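Local coordinates for CMP/dCMP-type deaminase domain-containing protein (Aspergillus oryzae RIB40, PDB 7DRY) that probably deaminates a pyrimidine intermediate of riboflavin biosynthesis, as a zinc-dependent enzyme of the cytidine deaminase fold, at residues E11-A16 with R165-V170. Residues are numbered along the deposited sequence; the frame is centred on the assembly and turned at random.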
ATOM      1  N   GLU A  11      -1.737  -9.589   7.801  1.00 11.15           N
ATOM      2  CA  GLU A  11      -0.286  -9.615   7.692  1.00  9.63           C
ATOM      3  C   GLU A  11       0.260  -8.217   7.437  1.00 10.54           C
ATOM      4  O   GLU A  11       1.310  -7.844   7.974  1.00 10.70           O
ATOM      5  CB  GLU A  11       0.126 -10.591   6.583  1.00 11.36           C
ATOM      6  CG  GLU A  11      -0.157 -12.055   6.935  1.00 14.69           C
ATOM      7  CD  GLU A  11      -0.027 -13.006   5.759  1.00 22.46           C
ATOM      8  OE1 GLU A  11       0.198 -12.541   4.624  1.00 21.18           O
ATOM      9  OE2 GLU A  11      -0.153 -14.230   5.975  1.00 25.43           O
ATOM     10  N   CYS A  12      -0.460  -7.419   6.644  1.00  9.99           N
ATOM     11  CA  CYS A  12      -0.068  -6.032   6.440  1.00  9.87           C
ATOM     12  C   CYS A  12      -0.127  -5.266   7.753  1.00 10.56           C
ATOM     13  O   CYS A  12       0.722  -4.406   8.025  1.00 11.04           O
ATOM     14  CB  CYS A  12      -1.041  -5.398   5.449  1.00  9.23           C
ATOM     15  SG  CYS A  12      -0.725  -5.825   3.714  1.00 10.99           S
ATOM     16  N   LEU A  13      -1.133  -5.556   8.580  1.00 10.42           N
ATOM     17  CA  LEU A  13      -1.239  -4.863   9.860  1.00  9.34           C
ATOM     18  C   LEU A  13      -0.075  -5.223  10.780  1.00 10.57           C
ATOM     19  O   LEU A  13       0.449  -4.358  11.493  1.00 10.34           O
ATOM     20  CB  LEU A  13      -2.591  -5.152  10.512  1.00 12.33           C
ATOM     21  CG  LEU A  13      -3.010  -4.239  11.660  1.00 15.52           C
ATOM     22  CD1 LEU A  13      -3.041  -2.777  11.210  1.00 16.16           C
ATOM     23  CD2 LEU A  13      -4.368  -4.680  12.169  1.00 17.83           C
ATOM     24  N   SER A  14       0.363  -6.482  10.756  1.00 10.12           N
ATOM     25  CA  SER A  14       1.529  -6.863  11.545  1.00 10.24           C
ATOM     26  C   SER A  14       2.766  -6.091  11.098  1.00 10.37           C
ATOM     27  O   SER A  14       3.588  -5.685  11.929  1.00 12.76           O
ATOM     28  CB  SER A  14       1.754  -8.362  11.399  1.00 10.46           C
ATOM     29  OG  SER A  14       0.756  -9.052  12.121  1.00 13.90           O
ATOM     30  N   LEU A  15       2.919  -5.896   9.782  1.00 10.00           N
ATOM     31  CA  LEU A  15       4.012  -5.070   9.272  1.00 11.36           C
ATOM     32  C   LEU A  15       3.886  -3.634   9.757  1.00 11.56           C
ATOM     33  O   LEU A  15       4.877  -3.017  10.159  1.00 10.96           O
ATOM     34  CB  LEU A  15       4.017  -5.093   7.741  1.00 10.62           C
ATOM     35  CG  LEU A  15       4.563  -6.387   7.145  1.00 11.22           C
ATOM     36  CD1 LEU A  15       4.241  -6.442   5.670  1.00 12.71           C
ATOM     37  CD2 LEU A  15       6.071  -6.487   7.368  1.00 16.50           C
ATOM     38  N   ALA A  16       2.668  -3.084   9.719  1.00 11.15           N
ATOM     39  CA  ALA A  16       2.441  -1.716  10.168  1.00 10.50           C
ATOM     40  C   ALA A  16       2.892  -1.517  11.605  1.00 11.88           C
ATOM     41  O   ALA A  16       3.333  -0.422  11.972  1.00 12.34           O
ATOM     42  CB  ALA A  16       0.955  -1.382  10.041  1.00 11.80           C
ATOM     43  N   ARG A 165     -11.417  -0.783  12.221  1.00 14.69           N
ATOM     44  CA  ARG A 165     -11.040  -0.188  13.496  1.00 14.08           C
ATOM     45  C   ARG A 165      -9.594  -0.509  13.845  1.00 15.65           C
ATOM     46  O   ARG A 165      -8.830   0.381  14.231  1.00 14.95           O
ATOM     47  CB  ARG A 165     -11.990  -0.611  14.613  1.00 15.75           C
ATOM     48  CG  ARG A 165     -11.566  -0.013  15.936  1.00 19.18           C
ATOM     49  CD  ARG A 165     -12.600  -0.102  17.027  1.00 21.52           C
ATOM     50  NE  ARG A 165     -12.029   0.471  18.239  1.00 25.87           N
ATOM     51  CZ  ARG A 165     -12.508   0.289  19.460  1.00 23.15           C
ATOM     52  NH1 ARG A 165     -13.600  -0.447  19.650  1.00 27.22           N
ATOM     53  NH2 ARG A 165     -11.890   0.852  20.491  1.00 25.73           N
ATOM     54  N   GLU A 166      -9.192  -1.778  13.695  1.00 15.11           N
ATOM     55  CA  GLU A 166      -7.826  -2.167  14.034  1.00 13.48           C
ATOM     56  C   GLU A 166      -6.809  -1.483  13.135  1.00 13.53           C
ATOM     57  O   GLU A 166      -5.737  -1.076  13.599  1.00 13.82           O
ATOM     58  CB  GLU A 166      -7.671  -3.683  13.937  1.00 17.05           C
ATOM     59  CG  GLU A 166      -8.394  -4.421  15.043  1.00 20.81           C
ATOM     60  CD  GLU A 166      -8.490  -5.903  14.765  1.00 35.28           C
ATOM     61  OE1 GLU A 166      -7.543  -6.636  15.121  1.00 40.49           O
ATOM     62  OE2 GLU A 166      -9.507  -6.324  14.171  1.00 40.59           O
ATOM     63  N   ILE A 167      -7.120  -1.364  11.842  1.00 12.74           N
ATOM     64  CA  ILE A 167      -6.216  -0.674  10.924  1.00 11.84           C
ATOM     65  C   ILE A 167      -5.996   0.767  11.367  1.00 12.76           C
ATOM     66  O   ILE A 167      -4.863   1.258  11.386  1.00 12.49           O
ATOM     67  CB  ILE A 167      -6.756  -0.765   9.490  1.00 11.59           C
ATOM     68  CG1 ILE A 167      -6.537  -2.178   8.955  1.00 11.67           C
ATOM     69  CG2 ILE A 167      -6.097   0.283   8.584  1.00 11.90           C
ATOM     70  CD1 ILE A 167      -7.276  -2.448   7.647  1.00 14.73           C
ATOM     71  N   LEU A 168      -7.072   1.451  11.764  1.00 11.53           N
ATOM     72  CA  LEU A 168      -6.958   2.848  12.176  1.00 13.50           C
ATOM     73  C   LEU A 168      -6.259   2.977  13.523  1.00 14.13           C
ATOM     74  O   LEU A 168      -5.421   3.868  13.701  1.00 14.09           O
ATOM     75  CB  LEU A 168      -8.344   3.491  12.227  1.00 13.81           C
ATOM     76  CG  LEU A 168      -8.992   3.676  10.857  1.00 14.62           C
ATOM     77  CD1 LEU A 168     -10.468   3.977  10.996  1.00 16.26           C
ATOM     78  CD2 LEU A 168      -8.284   4.787  10.088  1.00 16.68           C
ATOM     79  N   GLU A 169      -6.588   2.099  14.479  1.00 12.98           N
ATOM     80  CA  GLU A 169      -5.947   2.166  15.794  1.00 14.61           C
ATOM     81  C   GLU A 169      -4.437   2.030  15.674  1.00 14.50           C
ATOM     82  O   GLU A 169      -3.685   2.744  16.348  1.00 17.09           O
ATOM     83  CB  GLU A 169      -6.482   1.079  16.729  1.00 16.23           C
ATOM     84  CG  GLU A 169      -7.983   1.155  17.054  1.00 19.18           C
ATOM     85  CD  GLU A 169      -8.344   2.184  18.096  1.00 27.82           C
ATOM     86  OE1 GLU A 169      -7.462   2.950  18.533  1.00 26.79           O
ATOM     87  OE2 GLU A 169      -9.526   2.213  18.485  1.00 24.01           O
ATOM     88  N   VAL A 170      -3.976   1.098  14.840  1.00 12.79           N
ATOM     89  CA  VAL A 170      -2.545   0.950  14.618  1.00 12.72           C
ATOM     90  C   VAL A 170      -1.997   2.175  13.897  1.00 13.16           C
ATOM     91  O   VAL A 170      -0.969   2.743  14.289  1.00 13.38           O
ATOM     92  CB  VAL A 170      -2.272  -0.347  13.840  1.00 11.87           C
ATOM     93  CG1 VAL A 170      -0.825  -0.385  13.334  1.00 13.20           C
ATOM     94  CG2 VAL A 170      -2.601  -1.571  14.709  1.00 13.31           C
TER
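OE2 of E169 takes up both N-H groups that R165 turns to it, on a flank of helix 164-171 that does not meet L13 and A16. The stronger bond, from R165 NE to E169 OE2, is 3.1 Å long and nearly straight at 165°; the one from R165 NH2 is weak. OE2 lies in the guanidinium plane and offers its anti lone pair. The bridge links residues one turn apart in the same helix, and no hydrogen bond joins the two segments.

What joins them is apolar. L13 supplies most of the area from helix 5-16: its CG stands anti to the backbone N (chi1 -165°), extending both methyls across the gap. CD1 approaches V170 CB at 3.7 Å and equally closely V170 CG2, and meets I167 CA at 3.8 Å. The other branch, CD2, rests at 3.9 Å from E166 CB, with the L13 and E166 side chains set roughly at right angles. Both methyls of V170 meet L13, CG2 more closely, the two side chains slanting across each other; CG1, anti to the backbone N, also reaches A16 CB at 3.9 Å.

The helix axes run nearly parallel, 14° apart, with a closest approach of 10.3 Å. L13 pairs with I167 and A16 with V170 in the backbone register. C12 and I167 both touch T98, in the loop after strand 91-97, while C12 and L15 rest on I31 of strand 29-36. The zinc ion, held by H61, C102 and C112, lies about 13 Å from the A16 side chain, placing the contact away from the metal site. Apolar contacts without a cross-segment hydrogen bond make it structural packing between the first helix and a late one, flanking the mixed sheet of the CDA fold.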